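Local coordinates for Non-structural polyprotein (Sindbis virus, PDB 4GUA) that joins the nsP2 cysteine protease to nsP3 in an uncleaved precursor and probably cuts the viral non-structural polyprotein into its mature parts, at residues Phe171-His177 against Asp223-Ile227; Ile308-Leu312 against Gly341-Ser345. All blocks are in the same frame, centred on the assembly; numbering follows the deposited sequence.

Contact 1. Residues Phe171-His177 against Asp223-Ile227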
loop_
_atom_site.group_PDB
_atom_site.type_symbol
_atom_site.label_atom_id
_atom_site.label_comp_id
_atom_site.label_asym_id
_atom_site.label_seq_id
_atom_site.Cartn_x
_atom_site.Cartn_y
_atom_site.Cartn_z
ATOM N N PHE A 171 12.201 23.454 0.690
ATOM C CA PHE A 171 11.937 22.019 0.635
ATOM C C PHE A 171 13.135 21.234 0.113
ATOM O O PHE A 171 13.519 20.222 0.698
ATOM C CB PHE A 171 10.701 21.742 -0.230
ATOM C CG PHE A 171 10.291 20.299 -0.259
ATOM C CD1 PHE A 171 10.290 19.539 0.894
ATOM C CD2 PHE A 171 9.899 19.703 -1.445
ATOM C CE1 PHE A 171 9.913 18.208 0.865
ATOM C CE2 PHE A 171 9.520 18.372 -1.481
ATOM C CZ PHE A 171 9.527 17.624 -0.326
ATOM N N LEU A 172 13.734 21.699 -0.978
ATOM C CA LEU A 172 14.877 21.003 -1.558
ATOM C C LEU A 172 16.069 20.981 -0.599
ATOM O O LEU A 172 16.897 20.070 -0.658
ATOM C CB LEU A 172 15.272 21.621 -2.903
ATOM C CG LEU A 172 14.332 21.311 -4.076
ATOM C CD1 LEU A 172 14.838 21.921 -5.371
ATOM C CD2 LEU A 172 14.165 19.816 -4.247
ATOM N N ASN A 173 16.161 21.979 0.276
ATOM C CA ASN A 173 17.248 22.020 1.253
ATOM C C ASN A 173 17.134 20.921 2.304
ATOM O O ASN A 173 18.090 20.649 3.025
ATOM C CB ASN A 173 17.332 23.391 1.930
ATOM C CG ASN A 173 17.970 24.440 1.039
ATOM O OD1 ASN A 173 18.601 24.112 0.034
ATOM N ND2 ASN A 173 17.805 25.710 1.400
ATOM N N GLN A 174 15.975 20.277 2.380
ATOM C CA GLN A 174 15.800 19.169 3.308
ATOM C C GLN A 174 16.426 17.887 2.770
ATOM O O GLN A 174 16.418 16.853 3.439
ATOM C CB GLN A 174 14.326 18.942 3.628
ATOM C CG GLN A 174 13.701 20.080 4.399
ATOM C CD GLN A 174 13.549 19.725 5.863
ATOM O OE1 GLN A 174 14.295 20.222 6.711
ATOM N NE2 GLN A 174 12.608 18.835 6.166
ATOM N N PHE A 175 16.940 17.944 1.549
ATOM C CA PHE A 175 17.629 16.798 0.979
ATOM C C PHE A 175 19.108 17.137 0.871
ATOM O O PHE A 175 19.476 18.255 0.527
ATOM C CB PHE A 175 17.003 16.422 -0.362
ATOM C CG PHE A 175 15.540 16.141 -0.257
ATOM C CD1 PHE A 175 15.090 14.902 0.149
ATOM C CD2 PHE A 175 14.614 17.133 -0.510
ATOM C CE1 PHE A 175 13.736 14.648 0.274
ATOM C CE2 PHE A 175 13.260 16.884 -0.390
ATOM C CZ PHE A 175 12.824 15.640 0.004
ATOM N N LYS A 176 19.945 16.155 1.184
ATOM C CA LYS A 176 21.355 16.387 1.474
ATOM C C LYS A 176 22.203 16.463 0.203
ATOM O O LYS A 176 23.385 16.790 0.253
ATOM C CB LYS A 176 21.903 15.291 2.406
ATOM C CG LYS A 176 21.048 14.014 2.540
ATOM C CD LYS A 176 19.754 14.198 3.372
ATOM C CE LYS A 176 18.880 12.936 3.370
ATOM N NZ LYS A 176 18.483 12.450 2.003
ATOM N N HIS A 177 21.584 16.182 -0.936
ATOM C CA HIS A 177 22.291 16.089 -2.208
ATOM C C HIS A 177 22.432 17.443 -2.907
ATOM O O HIS A 177 21.482 18.227 -2.956
ATOM C CB HIS A 177 21.560 15.099 -3.108
ATOM C CG HIS A 177 21.133 13.854 -2.398
ATOM N ND1 HIS A 177 21.996 12.811 -2.136
ATOM C CD2 HIS A 177 19.938 13.495 -1.872
ATOM C CE1 HIS A 177 21.347 11.856 -1.495
ATOM N NE2 HIS A 177 20.097 12.246 -1.320
ATOM N N ASP A 223 21.688 11.939 -7.601
ATOM C CA ASP A 223 21.344 11.361 -6.312
ATOM C C ASP A 223 19.968 11.826 -5.866
ATOM O O ASP A 223 19.345 11.214 -4.998
ATOM C CB ASP A 223 22.400 11.727 -5.279
ATOM C CG ASP A 223 23.731 11.092 -5.578
ATOM O OD1 ASP A 223 23.745 9.992 -6.161
ATOM O OD2 ASP A 223 24.768 11.692 -5.244
ATOM N N LEU A 224 19.482 12.893 -6.491
ATOM C CA LEU A 224 18.145 13.387 -6.220
ATOM C C LEU A 224 17.431 13.775 -7.501
ATOM O O LEU A 224 17.946 14.552 -8.310
ATOM C CB LEU A 224 18.184 14.587 -5.275
ATOM C CG LEU A 224 16.802 15.141 -4.911
ATOM C CD1 LEU A 224 15.974 14.089 -4.173
ATOM C CD2 LEU A 224 16.914 16.414 -4.077
ATOM N N VAL A 225 16.248 13.204 -7.690
ATOM C CA VAL A 225 15.370 13.600 -8.782
ATOM C C VAL A 225 14.088 14.161 -8.192
ATOM O O VAL A 225 13.528 13.577 -7.282
ATOM C CB VAL A 225 15.016 12.412 -9.696
ATOM C CG1 VAL A 225 14.044 12.852 -10.782
ATOM C CG2 VAL A 225 16.274 11.815 -10.301
ATOM N N PHE A 226 13.623 15.288 -8.718
ATOM C CA PHE A 226 12.464 15.978 -8.173
ATOM C C PHE A 226 11.478 16.221 -9.320
ATOM O O PHE A 226 11.727 17.042 -10.201
ATOM C CB PHE A 226 12.928 17.295 -7.537
ATOM C CG PHE A 226 11.815 18.139 -6.995
ATOM C CD1 PHE A 226 11.108 17.743 -5.872
ATOM C CD2 PHE A 226 11.482 19.340 -7.602
ATOM C CE1 PHE A 226 10.078 18.523 -5.371
ATOM C CE2 PHE A 226 10.451 20.121 -7.107
ATOM C CZ PHE A 226 9.749 19.713 -5.989
ATOM N N ILE A 227 10.365 15.494 -9.305
ATOM C CA ILE A 227 9.326 15.631 -10.313
ATOM C C ILE A 227 8.264 16.561 -9.758
ATOM O O ILE A 227 7.565 16.215 -8.812
ATOM C CB ILE A 227 8.655 14.268 -10.632
ATOM C CG1 ILE A 227 9.692 13.164 -10.834
ATOM C CG2 ILE A 227 7.733 14.396 -11.832
ATOM C CD1 ILE A 227 10.649 13.442 -11.950
#

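Contact 2. Residues Ile308-Leu312 against Gly341-Ser345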
loop_
_atom_site.group_PDB
_atom_site.type_symbol
_atom_site.label_atom_id
_atom_site.label_comp_id
_atom_site.label_asym_id
_atom_site.label_seq_id
_atom_site.Cartn_x
_atom_site.Cartn_y
_atom_site.Cartn_z
ATOM N N ILE A 308 8.104 10.845 -1.071
ATOM C CA ILE A 308 9.551 10.737 -0.944
ATOM C C ILE A 308 10.011 9.278 -0.856
ATOM O O ILE A 308 9.820 8.617 0.153
ATOM C CB ILE A 308 10.000 11.498 0.318
ATOM C CG1 ILE A 308 9.512 12.946 0.233
ATOM C CG2 ILE A 308 11.509 11.448 0.476
ATOM C CD1 ILE A 308 9.633 13.721 1.514
ATOM N N PHE A 309 10.616 8.785 -1.930
ATOM C CA PHE A 309 11.207 7.450 -1.963
ATOM C C PHE A 309 12.712 7.558 -1.696
ATOM O O PHE A 309 13.424 8.235 -2.435
ATOM C CB PHE A 309 10.970 6.814 -3.341
ATOM C CG PHE A 309 9.521 6.744 -3.736
ATOM C CD1 PHE A 309 8.892 7.829 -4.320
ATOM C CD2 PHE A 309 8.784 5.589 -3.533
ATOM C CE1 PHE A 309 7.547 7.768 -4.685
ATOM C CE2 PHE A 309 7.441 5.520 -3.899
ATOM C CZ PHE A 309 6.827 6.612 -4.474
ATOM N N ARG A 310 13.202 6.883 -0.657
ATOM C CA ARG A 310 14.589 7.059 -0.219
ATOM C C ARG A 310 15.453 5.821 -0.453
ATOM O O ARG A 310 15.063 4.709 -0.083
ATOM C CB ARG A 310 14.629 7.379 1.275
ATOM C CG ARG A 310 14.047 8.714 1.668
ATOM C CD ARG A 310 14.186 8.932 3.169
ATOM N NE ARG A 310 13.433 10.096 3.614
ATOM C CZ ARG A 310 13.819 11.350 3.411
ATOM N NH1 ARG A 310 14.953 11.605 2.766
ATOM N NH2 ARG A 310 13.075 12.354 3.847
ATOM N N GLN A 311 16.653 6.036 -0.996
ATOM C CA GLN A 311 17.620 4.958 -1.198
ATOM C C GLN A 311 17.176 3.851 -2.149
ATOM O O GLN A 311 16.728 2.787 -1.708
ATOM C CB GLN A 311 18.025 4.343 0.135
ATOM C CG GLN A 311 18.783 5.274 1.042
ATOM C CD GLN A 311 19.187 4.586 2.324
ATOM O OE1 GLN A 311 20.365 4.343 2.564
ATOM N NE2 GLN A 311 18.200 4.253 3.156
ATOM N N LEU A 312 17.278 4.115 -3.450
ATOM C CA LEU A 312 16.877 3.137 -4.458
ATOM C C LEU A 312 17.903 2.024 -4.576
ATOM O O LEU A 312 19.042 2.272 -4.955
ATOM C CB LEU A 312 16.817 3.836 -5.819
ATOM C CG LEU A 312 16.803 2.951 -7.071
ATOM C CD1 LEU A 312 15.426 2.363 -7.285
ATOM C CD2 LEU A 312 17.239 3.744 -8.287
ATOM N N GLY A 341 10.468 16.372 4.908
ATOM C CA GLY A 341 11.417 15.412 4.357
ATOM C C GLY A 341 12.783 15.263 5.011
ATOM O O GLY A 341 13.749 14.938 4.315
ATOM N N ALA A 342 12.902 15.528 6.312
ATOM C CA ALA A 342 14.119 15.137 7.020
ATOM C C ALA A 342 14.099 13.606 7.145
ATOM O O ALA A 342 13.035 12.995 7.311
ATOM C CB ALA A 342 14.192 15.789 8.375
ATOM N N ALA A 343 15.280 13.000 7.095
ATOM C CA ALA A 343 15.408 11.551 6.946
ATOM C C ALA A 343 15.677 10.824 8.250
ATOM O O ALA A 343 16.682 11.093 8.908
ATOM C CB ALA A 343 16.498 11.230 5.947
ATOM N N PRO A 344 14.774 9.908 8.643
ATOM C CA PRO A 344 14.976 9.217 9.922
ATOM C C PRO A 344 16.298 8.456 9.949
ATOM O O PRO A 344 16.797 8.050 8.896
ATOM C CB PRO A 344 13.795 8.236 9.989
ATOM C CG PRO A 344 12.818 8.712 8.974
ATOM C CD PRO A 344 13.621 9.368 7.904
ATOM N N SER A 345 16.851 8.269 11.144
ATOM C CA SER A 345 18.126 7.580 11.298
ATOM C C SER A 345 18.170 6.679 12.531
ATOM O O SER A 345 17.385 6.833 13.467
ATOM C CB SER A 345 19.254 8.604 11.371
ATOM O OG SER A 345 18.975 9.576 12.358
#

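Contact 1. Residues Phe171-His177 against Asp223-Ile227
Leu-224 on the strand points its side chain at the turn after helix 169-172. Its CB packs against His-177, 4.0 Å from CD2 of that ring. From there CG lies anti to the backbone N (chi1 -178°), which carries the branch end in among the apolar side chains of 171-177. Leu-224 CD2 does the touching, 3.7 Å from Phe-175 CB. It also meets CD2 of Leu-172, more loosely. The Leu-224 and Phe-175 side chains cross at about a right angle.

Leu-172 also serves Phe-226. Its CD2 lies over one face of that ring, 4.2 Å from the centroid, as a CH-pi contact 18° off the ring normal. Phe-171 approaches Phe-226 differently: its CE2 edge meets Phe-226 CE1 at 3.9 Å. At the other end, the carbonyl O of Asp-223 lies over the centre of one face of the His-177 ring. No hydrogen bond joins the two segments; the contact is held by packing.

The type I turn Leu-172 to Phe-175 brings both residues to the strand. Lys-193 NZ hydrogen-bonds to the backbone O atoms of Leu-172 and His-177, and so links the two ends of this region. Tyr-306 meets the rings of both Phe-171 and Phe-226. Strand 224-227 runs between parallel strands 179-183 and 263-269 in the methyltransferase-like sheet. Helix 169-172 and its turn pack on one face of that sheet, while Val-225 and Ile-227 face helix 237-257 on the other.

Contact 2. Residues Ile308-Leu312 against Gly341-Ser345
The guanidinium of Arg-310 lies between an alanine methyl and an isoleucine methyl. Ala-343 CB is over one face, offset toward the rim, with Arg-310 NH1 its nearest atom at 3.6 Å. On the opposite face is CG2 of Ile-308, from the same strand, over the centre of the group. These two methyls hold the flat group from both sides. The chain reaches this place by running extended from CG to NE (chi2 -178°).

The edge of the group faces Gly-341. Arg-310 NH2 donates a hydrogen bond to Gly-341 O at 2.7 Å, with an N-H...O angle of 150°. The donor stands well above the carbonyl plane, so the bond does not use a lone-pair direction. The acceptor, Gly-341 O, in turn lies slightly out of the guanidinium plane. The carbonyl probably eases the burial of the positive charge. Ala-342 O is 3.5 Å from Arg-310 NH2 and makes no hydrogen bond with it.

Strand 305-312 is antiparallel to both its neighbours in the methyltransferase-like sheet of nsP2. Segment 341-345 is the linker that leads to strand 346-349 of the nsP3 macro domain. Its sequence, Gly-Ala-Ala-Pro-Ser, matches the nsP2/nsP3 cleavage site, which would fall between Ala-342 and Ala-343. The chain is continuous here, as expected of the precursor. Gly-341 and Ala-342 are poorly ordered, so their details are less certain.

Ile-308 turns its other branch to the linker, where CD1 meets Gly-341 CA at 3.8 Å. Further along, Pro-344 CD lies 4.4 Å from Arg-310 NE. Pro-344 also touches Arg-290 of strand 288-294. Beyond it, Ser-345 N bonds to Asp-480 OD1, at the start of macro-domain strand 480-484.

How the contacts relate
From the N terminus, the chain first passes through 171-177 and then runs through strands 179-183, 194-199 and 208-209. Contact 1 closes that loop when it returns at strand 224-227. Strand 305-312 opens contact 2, which closes 29 residues later, after helix 323-333, at the linker into the macro domain. The two loops follow in series; neither encloses or crosses the other. Both contacts reach the same seven-stranded sheet, and their centres are about 10 Å apart. They meet directly: Lys-176 CE packs on Ala-343 CB, and Gln-174 lies against Gly-341 and Ala-342. Contact 1 works within nsP2, whereas contact 2 ties its sheet to the linker toward nsP3.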